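Local coordinates for protein type III restriction-modification enzyme EcoP15I Res subunit (Escherichia coli, PDB 4ZCF) that acts as the restriction subunit of a type III enzyme, pairing an ATP-binding helicase-like motor with an endonuclease that cleaves DNA downstream of its recognition site, at residues C[59-64]-C[71-76]; C[483-488]-C[509-514]. One frame throughout, in Å; residues are numbered along the deposited sequence.

Overall arrangement
The two contacts fall in the two helicase-like halves of the motor, each built on a parallel seven-stranded sheet of strand order 3-4-2-5-6-1-7, as in the paired RecA-like domains of helicases. Interaction 1 belongs to the first, where residues 71-76 precede strand 79-84, the strand that runs into the P-loop; interaction 2 belongs to the second, where helix 485-488 meets the turn that leads into strand 513-518. Their centres are 38 Å apart and their nearest atoms about 22 Å, without touching. AMP is bound in a cleft of the helicase domain. Interaction 2 reaches it through Asp-509, whose side chain is about 3 Å from the nucleotide, whereas interaction 1 is structural packing remote from the nucleotide-binding residues.

Interaction 1 (C[59-64]-C[71-76]); sequences NVQAFN and DNHNAK
Gln-61, on helix 50-64, faces Asn-72 in the irregular segment 71-76, and their CA atoms are the nearest pair across the contact at 8.9 Å. One glutamine spans this separation. Its CG lies beside the backbone N (chi1 -66°) and the chain then runs extended, which carries the terminal amide up to the loop. There the two amide atoms divide their neighbours: NE2 packs on Asn-72 CB at 3.5 Å, and OE1 lies 3.5 Å from His-73 CB. The amide planes of Gln-61 and Asn-72 are inclined by 49°, so they do not stack, and the His-73 ring leads away from the helix to meet the rings of His-68 and Tyr-54. Three polar atoms find hydrogen-bond partners in the connecting loop: Gln-61 OE1 with His-68 ND1, Asn-72 ND2 with Ala-67 O and His-73 ND1 with Ser-69 O. With an alanine here, His-68 ND1 would probably lose this acceptor, and a gap would be likely to open between the helix and the CB atoms of Asn-72 and His-73. Val-60 packs on helix 12-22 and strand 263-267, while Asn-72 makes backbone hydrogen bonds with Leu-263, so helix and loop both lie against the edge strand of the first sheet.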
ATOM      1  N   ASN C  59     -23.688 -41.427 -15.513  1.00 55.26           N
ATOM      2  CA  ASN C  59     -23.956 -40.995 -16.882  1.00 56.27           C
ATOM      3  C   ASN C  59     -22.754 -40.326 -17.565  1.00 62.78           C
ATOM      4  O   ASN C  59     -22.592 -40.497 -18.776  1.00 61.56           O
ATOM      5  CB  ASN C  59     -25.215 -40.132 -16.943  1.00 57.58           C
ATOM      6  CG  ASN C  59     -26.502 -40.920 -17.039  1.00 88.01           C
ATOM      7  OD1 ASN C  59     -26.590 -41.955 -17.721  1.00 85.42           O
ATOM      8  ND2 ASN C  59     -27.553 -40.414 -16.405  1.00 79.67           N
ATOM      9  N   VAL C  60     -21.891 -39.599 -16.781  1.00 61.94           N
ATOM     10  CA  VAL C  60     -20.652 -38.958 -17.275  1.00 62.33           C
ATOM     11  C   VAL C  60     -19.620 -40.044 -17.602  1.00 65.40           C
ATOM     12  O   VAL C  60     -19.005 -40.007 -18.669  1.00 65.00           O
ATOM     13  CB  VAL C  60     -20.038 -37.907 -16.296  1.00 66.97           C
ATOM     14  CG1 VAL C  60     -18.795 -37.251 -16.900  1.00 66.66           C
ATOM     15  CG2 VAL C  60     -21.049 -36.839 -15.912  1.00 66.90           C
ATOM     16  N   GLN C  61     -19.423 -40.995 -16.665  1.00 61.80           N
ATOM     17  CA  GLN C  61     -18.492 -42.118 -16.795  1.00 61.17           C
ATOM     18  C   GLN C  61     -18.815 -42.957 -18.032  1.00 65.99           C
ATOM     19  O   GLN C  61     -17.916 -43.246 -18.835  1.00 65.39           O
ATOM     20  CB  GLN C  61     -18.466 -42.954 -15.508  1.00 61.85           C
ATOM     21  CG  GLN C  61     -17.897 -42.177 -14.328  1.00 68.05           C
ATOM     22  CD  GLN C  61     -17.516 -43.055 -13.167  1.00 94.74           C
ATOM     23  OE1 GLN C  61     -18.296 -43.273 -12.238  1.00 88.39           O
ATOM     24  NE2 GLN C  61     -16.282 -43.533 -13.167  1.00 95.03           N
ATOM     25  N   ALA C  62     -20.115 -43.253 -18.228  1.00 63.23           N
ATOM     26  CA  ALA C  62     -20.662 -43.995 -19.368  1.00 63.15           C
ATOM     27  C   ALA C  62     -20.340 -43.317 -20.702  1.00 67.20           C
ATOM     28  O   ALA C  62     -19.855 -43.977 -21.622  1.00 67.48           O
ATOM     29  CB  ALA C  62     -22.172 -44.137 -19.211  1.00 63.88           C
ATOM     30  N   PHE C  63     -20.601 -42.000 -20.795  1.00 63.53           N
ATOM     31  CA  PHE C  63     -20.359 -41.198 -21.989  1.00 63.57           C
ATOM     32  C   PHE C  63     -18.874 -41.087 -22.331  1.00 68.84           C
ATOM     33  O   PHE C  63     -18.518 -41.154 -23.506  1.00 69.71           O
ATOM     34  CB  PHE C  63     -20.968 -39.805 -21.806  1.00 65.42           C
ATOM     35  CG  PHE C  63     -21.127 -39.011 -23.077  1.00 67.27           C
ATOM     36  CD1 PHE C  63     -22.259 -39.158 -23.873  1.00 70.95           C
ATOM     37  CD2 PHE C  63     -20.171 -38.075 -23.456  1.00 69.46           C
ATOM     38  CE1 PHE C  63     -22.417 -38.404 -25.045  1.00 71.79           C
ATOM     39  CE2 PHE C  63     -20.328 -37.321 -24.625  1.00 72.19           C
ATOM     40  CZ  PHE C  63     -21.449 -37.491 -25.411  1.00 70.21           C
ATOM     41  N   ASN C  64     -18.017 -40.908 -21.313  1.00 65.64           N
ATOM     42  CA  ASN C  64     -16.571 -40.756 -21.475  1.00 65.69           C
ATOM     43  C   ASN C  64     -15.784 -42.074 -21.599  1.00 72.83           C
ATOM     44  O   ASN C  64     -14.583 -42.046 -21.879  1.00 73.45           O
ATOM     45  CB  ASN C  64     -16.004 -39.876 -20.362  1.00 63.84           C
ATOM     46  CG  ASN C  64     -16.198 -38.383 -20.522  1.00 81.76           C
ATOM     47  OD1 ASN C  64     -16.731 -37.868 -21.520  1.00 68.72           O
ATOM     48  ND2 ASN C  64     -15.711 -37.644 -19.538  1.00 78.03           N
ATOM     49  N   ASP C  71     -13.398 -48.040  -7.324  1.00 75.15           N
ATOM     50  CA  ASP C  71     -12.211 -47.185  -7.243  1.00 74.57           C
ATOM     51  C   ASP C  71     -12.334 -45.865  -8.026  1.00 77.37           C
ATOM     52  O   ASP C  71     -11.508 -44.966  -7.824  1.00 77.14           O
ATOM     53  CB  ASP C  71     -10.975 -47.970  -7.728  1.00 76.49           C
ATOM     54  CG  ASP C  71     -10.625 -49.203  -6.909  1.00 88.46           C
ATOM     55  OD1 ASP C  71     -11.246 -49.406  -5.836  1.00 90.11           O
ATOM     56  OD2 ASP C  71      -9.715 -49.950  -7.325  1.00 93.83           O
ATOM     57  N   ASN C  72     -13.350 -45.759  -8.922  1.00 72.14           N
ATOM     58  CA  ASN C  72     -13.588 -44.598  -9.785  1.00 70.90           C
ATOM     59  C   ASN C  72     -14.763 -43.704  -9.349  1.00 73.51           C
ATOM     60  O   ASN C  72     -14.897 -42.598  -9.876  1.00 72.53           O
ATOM     61  CB  ASN C  72     -13.761 -45.043 -11.249  1.00 69.95           C
ATOM     62  CG  ASN C  72     -12.515 -45.563 -11.941  1.00 90.90           C
ATOM     63  OD1 ASN C  72     -11.406 -45.618 -11.384  1.00 82.64           O
ATOM     64  ND2 ASN C  72     -12.675 -45.958 -13.194  1.00 83.83           N
ATOM     65  N   HIS C  73     -15.609 -44.170  -8.408  1.00 69.72           N
ATOM     66  CA  HIS C  73     -16.764 -43.392  -7.942  1.00 69.38           C
ATOM     67  C   HIS C  73     -16.988 -43.488  -6.437  1.00 72.07           C
ATOM     68  O   HIS C  73     -16.546 -44.455  -5.813  1.00 71.21           O
ATOM     69  CB  HIS C  73     -18.035 -43.736  -8.750  1.00 70.47           C
ATOM     70  CG  HIS C  73     -18.844 -44.882  -8.213  1.00 74.20           C
ATOM     71  ND1 HIS C  73     -18.360 -46.185  -8.225  1.00 75.95           N
ATOM     72  CD2 HIS C  73     -20.094 -44.886  -7.691  1.00 75.82           C
ATOM     73  CE1 HIS C  73     -19.321 -46.926  -7.696  1.00 75.14           C
ATOM     74  NE2 HIS C  73     -20.383 -46.189  -7.360  1.00 75.40           N
ATOM     75  N   ASN C  74     -17.666 -42.468  -5.859  1.00 68.85           N
ATOM     76  CA  ASN C  74     -18.002 -42.338  -4.431  1.00 68.59           C
ATOM     77  C   ASN C  74     -19.014 -41.190  -4.216  1.00 75.22           C
ATOM     78  O   ASN C  74     -18.643 -40.011  -4.284  1.00 75.41           O
ATOM     79  CB  ASN C  74     -16.729 -42.111  -3.593  1.00 64.77           C
ATOM     80  CG  ASN C  74     -16.903 -42.133  -2.093  1.00 77.48           C
ATOM     81  OD1 ASN C  74     -17.998 -41.952  -1.549  1.00 65.82           O
ATOM     82  ND2 ASN C  74     -15.796 -42.312  -1.383  1.00 70.62           N
ATOM     83  N   ALA C  75     -20.288 -41.542  -3.936  1.00 72.82           N
ATOM     84  CA  ALA C  75     -21.383 -40.584  -3.682  1.00 72.10           C
ATOM     85  C   ALA C  75     -21.296 -39.908  -2.301  1.00 73.26           C
ATOM     86  O   ALA C  75     -22.031 -38.951  -2.050  1.00 72.79           O
ATOM     87  CB  ALA C  75     -22.737 -41.268  -3.847  1.00 72.91           C
ATOM     88  N   LYS C  76     -20.418 -40.413  -1.410  1.00 68.09           N
ATOM     89  CA  LYS C  76     -20.206 -39.848  -0.067  1.00 67.29           C
ATOM     90  C   LYS C  76     -18.863 -39.044  -0.045  1.00 68.51           C
ATOM     91  O   LYS C  76     -18.088 -39.131   0.910  1.00 68.34           O
ATOM     92  CB  LYS C  76     -20.210 -40.966   0.982  1.00 67.72           C
TER

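Interaction 2 (C[483-488]-C[509-514]); sequences HDKELL and DNPNVF
Lys-485 and Asn-510 pass alongside each other with their side chains running in opposite directions, each reaching toward the other's backbone. The lysine, on the short helix 485-488, is extended beyond CG, and its methylene chain does the touching. Lys-485 CG lies 3.9 Å from Asn-510 ND2, near the root of the lysine chain. Farther out, Lys-485 CE comes to 4.3 Å from Pro-511 CD and approaches Asp-509 O at a similar range, so the outer end of the chain comes up beside the start of the 509-514 segment. The asparagine comes to meet it because CG stands opposite the backbone N across the CA-CB bond (chi1 -170°), directing the amide at the helix. Its other amide atom turns back on its own segment: OD1 accepts a weak hydrogen bond from Asn-512 N at 3.1 Å, within the type I turn from Asn-510 to Val-513, which leads into strand 513-518. Leu-489 also packs against the Asn-510 side chain, and Pro-511 touches Arg-537. Next to the turn, Asp-509 touches AMP and has a long, weak ion pair with Arg-537, a placement consistent with motif V of superfamily 2 helicases. Lys-485 NZ remains 7.0 Å from Asp-509 OD2, too far for a salt bridge. The two segments are therefore joined by loose van der Waals contact between a methylene chain and an amide, a proline ring and a backbone carbonyl, and any attraction between the ammonium group and the carboxylate of the nucleotide-contacting Asp-509 is likely to be long-range and modest.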
ATOM      1  N   HIS C 483       7.809 -13.097 -18.303  1.00 68.51           N
ATOM      2  CA  HIS C 483       7.757 -11.726 -18.804  1.00 68.13           C
ATOM      3  C   HIS C 483       8.296 -11.657 -20.235  1.00 72.11           C
ATOM      4  O   HIS C 483       7.622 -11.114 -21.113  1.00 70.96           O
ATOM      5  CB  HIS C 483       8.559 -10.809 -17.892  1.00 68.87           C
ATOM      6  N   ASP C 484       9.490 -12.256 -20.470  1.00 69.67           N
ATOM      7  CA  ASP C 484      10.193 -12.291 -21.761  1.00 69.55           C
ATOM      8  C   ASP C 484       9.598 -13.258 -22.801  1.00 75.22           C
ATOM      9  O   ASP C 484      10.141 -13.360 -23.906  1.00 75.36           O
ATOM     10  CB  ASP C 484      11.671 -12.589 -21.541  1.00 69.91           C
ATOM     11  N   LYS C 485       8.477 -13.945 -22.457  1.00 72.53           N
ATOM     12  CA  LYS C 485       7.788 -14.933 -23.304  1.00 72.31           C
ATOM     13  C   LYS C 485       7.363 -14.422 -24.693  1.00 77.41           C
ATOM     14  O   LYS C 485       7.700 -15.055 -25.689  1.00 76.42           O
ATOM     15  CB  LYS C 485       6.615 -15.589 -22.557  1.00 73.40           C
ATOM     16  CG  LYS C 485       6.368 -17.029 -22.978  1.00 79.75           C
ATOM     17  CD  LYS C 485       5.072 -17.570 -22.402  1.00 88.85           C
ATOM     18  CE  LYS C 485       4.633 -18.834 -23.097  1.00 98.17           C
ATOM     19  NZ  LYS C 485       3.227 -19.185 -22.762  1.00107.77           N
ATOM     20  N   GLU C 486       6.641 -13.284 -24.758  1.00 75.66           N
ATOM     21  CA  GLU C 486       6.169 -12.680 -26.018  1.00 76.03           C
ATOM     22  C   GLU C 486       7.339 -12.146 -26.840  1.00 79.40           C
ATOM     23  O   GLU C 486       7.247 -12.076 -28.067  1.00 78.39           O
ATOM     24  CB  GLU C 486       5.184 -11.553 -25.729  1.00 76.97           C
ATOM     25  N   LEU C 487       8.433 -11.768 -26.147  1.00 75.94           N
ATOM     26  CA  LEU C 487       9.659 -11.254 -26.747  1.00 75.22           C
ATOM     27  C   LEU C 487      10.402 -12.374 -27.461  1.00 78.56           C
ATOM     28  O   LEU C 487      10.696 -12.224 -28.641  1.00 78.16           O
ATOM     29  CB  LEU C 487      10.547 -10.571 -25.696  1.00 75.11           C
ATOM     30  CG  LEU C 487       9.930  -9.365 -24.983  1.00 80.02           C
ATOM     31  CD1 LEU C 487      10.687  -9.041 -23.709  1.00 80.37           C
ATOM     32  CD2 LEU C 487       9.867  -8.146 -25.899  1.00 82.24           C
ATOM     33  N   LEU C 488      10.637 -13.521 -26.776  1.00 74.60           N
ATOM     34  CA  LEU C 488      11.317 -14.697 -27.339  1.00 74.11           C
ATOM     35  C   LEU C 488      10.651 -15.264 -28.592  1.00 76.94           C
ATOM     36  O   LEU C 488      11.354 -15.792 -29.453  1.00 77.26           O
ATOM     37  CB  LEU C 488      11.454 -15.828 -26.301  1.00 74.29           C
ATOM     38  CG  LEU C 488      12.710 -15.886 -25.419  1.00 79.05           C
ATOM     39  CD1 LEU C 488      12.670 -17.130 -24.525  1.00 78.75           C
ATOM     40  CD2 LEU C 488      14.015 -15.874 -26.254  1.00 81.02           C
ATOM     41  N   ASP C 509       7.516 -23.608 -20.165  1.00 57.35           N
ATOM     42  CA  ASP C 509       6.553 -24.342 -20.918  1.00 57.08           C
ATOM     43  C   ASP C 509       6.236 -23.590 -22.178  1.00 60.42           C
ATOM     44  O   ASP C 509       5.142 -23.105 -22.359  1.00 60.54           O
ATOM     45  CB  ASP C 509       5.301 -24.549 -20.080  1.00 59.27           C
ATOM     46  CG  ASP C 509       4.336 -25.504 -20.706  1.00 74.38           C
ATOM     47  OD1 ASP C 509       4.664 -26.098 -21.730  1.00 76.10           O
ATOM     48  OD2 ASP C 509       3.238 -25.670 -20.182  1.00 83.64           O
ATOM     49  N   ASN C 510       7.195 -23.522 -23.071  1.00 55.80           N
ATOM     50  CA  ASN C 510       7.122 -22.607 -24.170  1.00 54.60           C
ATOM     51  C   ASN C 510       6.803 -23.443 -25.358  1.00 56.84           C
ATOM     52  O   ASN C 510       7.456 -24.416 -25.582  1.00 56.32           O
ATOM     53  CB  ASN C 510       8.480 -21.967 -24.360  1.00 53.57           C
ATOM     54  CG  ASN C 510       8.453 -20.816 -25.324  1.00 76.80           C
ATOM     55  OD1 ASN C 510       8.243 -20.989 -26.507  1.00 64.39           O
ATOM     56  ND2 ASN C 510       8.662 -19.630 -24.811  1.00 72.47           N
ATOM     57  N   PRO C 511       5.773 -23.111 -26.109  1.00 52.53           N
ATOM     58  CA  PRO C 511       5.392 -24.014 -27.213  1.00 52.21           C
ATOM     59  C   PRO C 511       6.456 -24.137 -28.317  1.00 56.77           C
ATOM     60  O   PRO C 511       6.633 -25.225 -28.858  1.00 55.77           O
ATOM     61  CB  PRO C 511       4.083 -23.408 -27.734  1.00 53.78           C
ATOM     62  CG  PRO C 511       4.139 -21.969 -27.343  1.00 57.98           C
ATOM     63  CD  PRO C 511       4.890 -21.922 -26.045  1.00 53.49           C
ATOM     64  N   ASN C 512       7.192 -23.032 -28.612  1.00 54.26           N
ATOM     65  CA  ASN C 512       8.240 -22.970 -29.631  1.00 54.43           C
ATOM     66  C   ASN C 512       9.612 -23.543 -29.237  1.00 60.18           C
ATOM     67  O   ASN C 512      10.562 -23.429 -30.017  1.00 60.86           O
ATOM     68  CB  ASN C 512       8.344 -21.570 -30.259  1.00 54.69           C
ATOM     69  CG  ASN C 512       7.212 -21.205 -31.205  1.00 73.23           C
ATOM     70  OD1 ASN C 512       6.060 -21.635 -31.051  1.00 62.23           O
ATOM     71  ND2 ASN C 512       7.496 -20.335 -32.167  1.00 64.79           N
ATOM     72  N   VAL C 513       9.718 -24.199 -28.063  1.00 57.44           N
ATOM     73  CA  VAL C 513      10.966 -24.860 -27.664  1.00 57.10           C
ATOM     74  C   VAL C 513      10.995 -26.204 -28.427  1.00 60.39           C
ATOM     75  O   VAL C 513      10.134 -27.059 -28.201  1.00 60.31           O
ATOM     76  CB  VAL C 513      11.012 -25.079 -26.150  1.00 57.39           C
ATOM     77  N   PHE C 514      11.906 -26.331 -29.410  1.00 55.91           N
ATOM     78  CA  PHE C 514      12.018 -27.539 -30.245  1.00 55.05           C
ATOM     79  C   PHE C 514      13.175 -28.436 -29.872  1.00 57.26           C
ATOM     80  O   PHE C 514      13.301 -29.525 -30.430  1.00 56.46           O
ATOM     81  CB  PHE C 514      12.121 -27.177 -31.731  1.00 56.82           C
ATOM     82  CG  PHE C 514      10.816 -26.857 -32.414  1.00 57.95           C
ATOM     83  CD1 PHE C 514       9.999 -27.873 -32.897  1.00 60.38           C
ATOM     84  CD2 PHE C 514      10.405 -25.541 -32.579  1.00 59.45           C
ATOM     85  CE1 PHE C 514       8.796 -27.573 -33.528  1.00 61.11           C
ATOM     86  CE2 PHE C 514       9.201 -25.243 -33.210  1.00 61.94           C
ATOM     87  CZ  PHE C 514       8.411 -26.259 -33.688  1.00 60.08           C
TER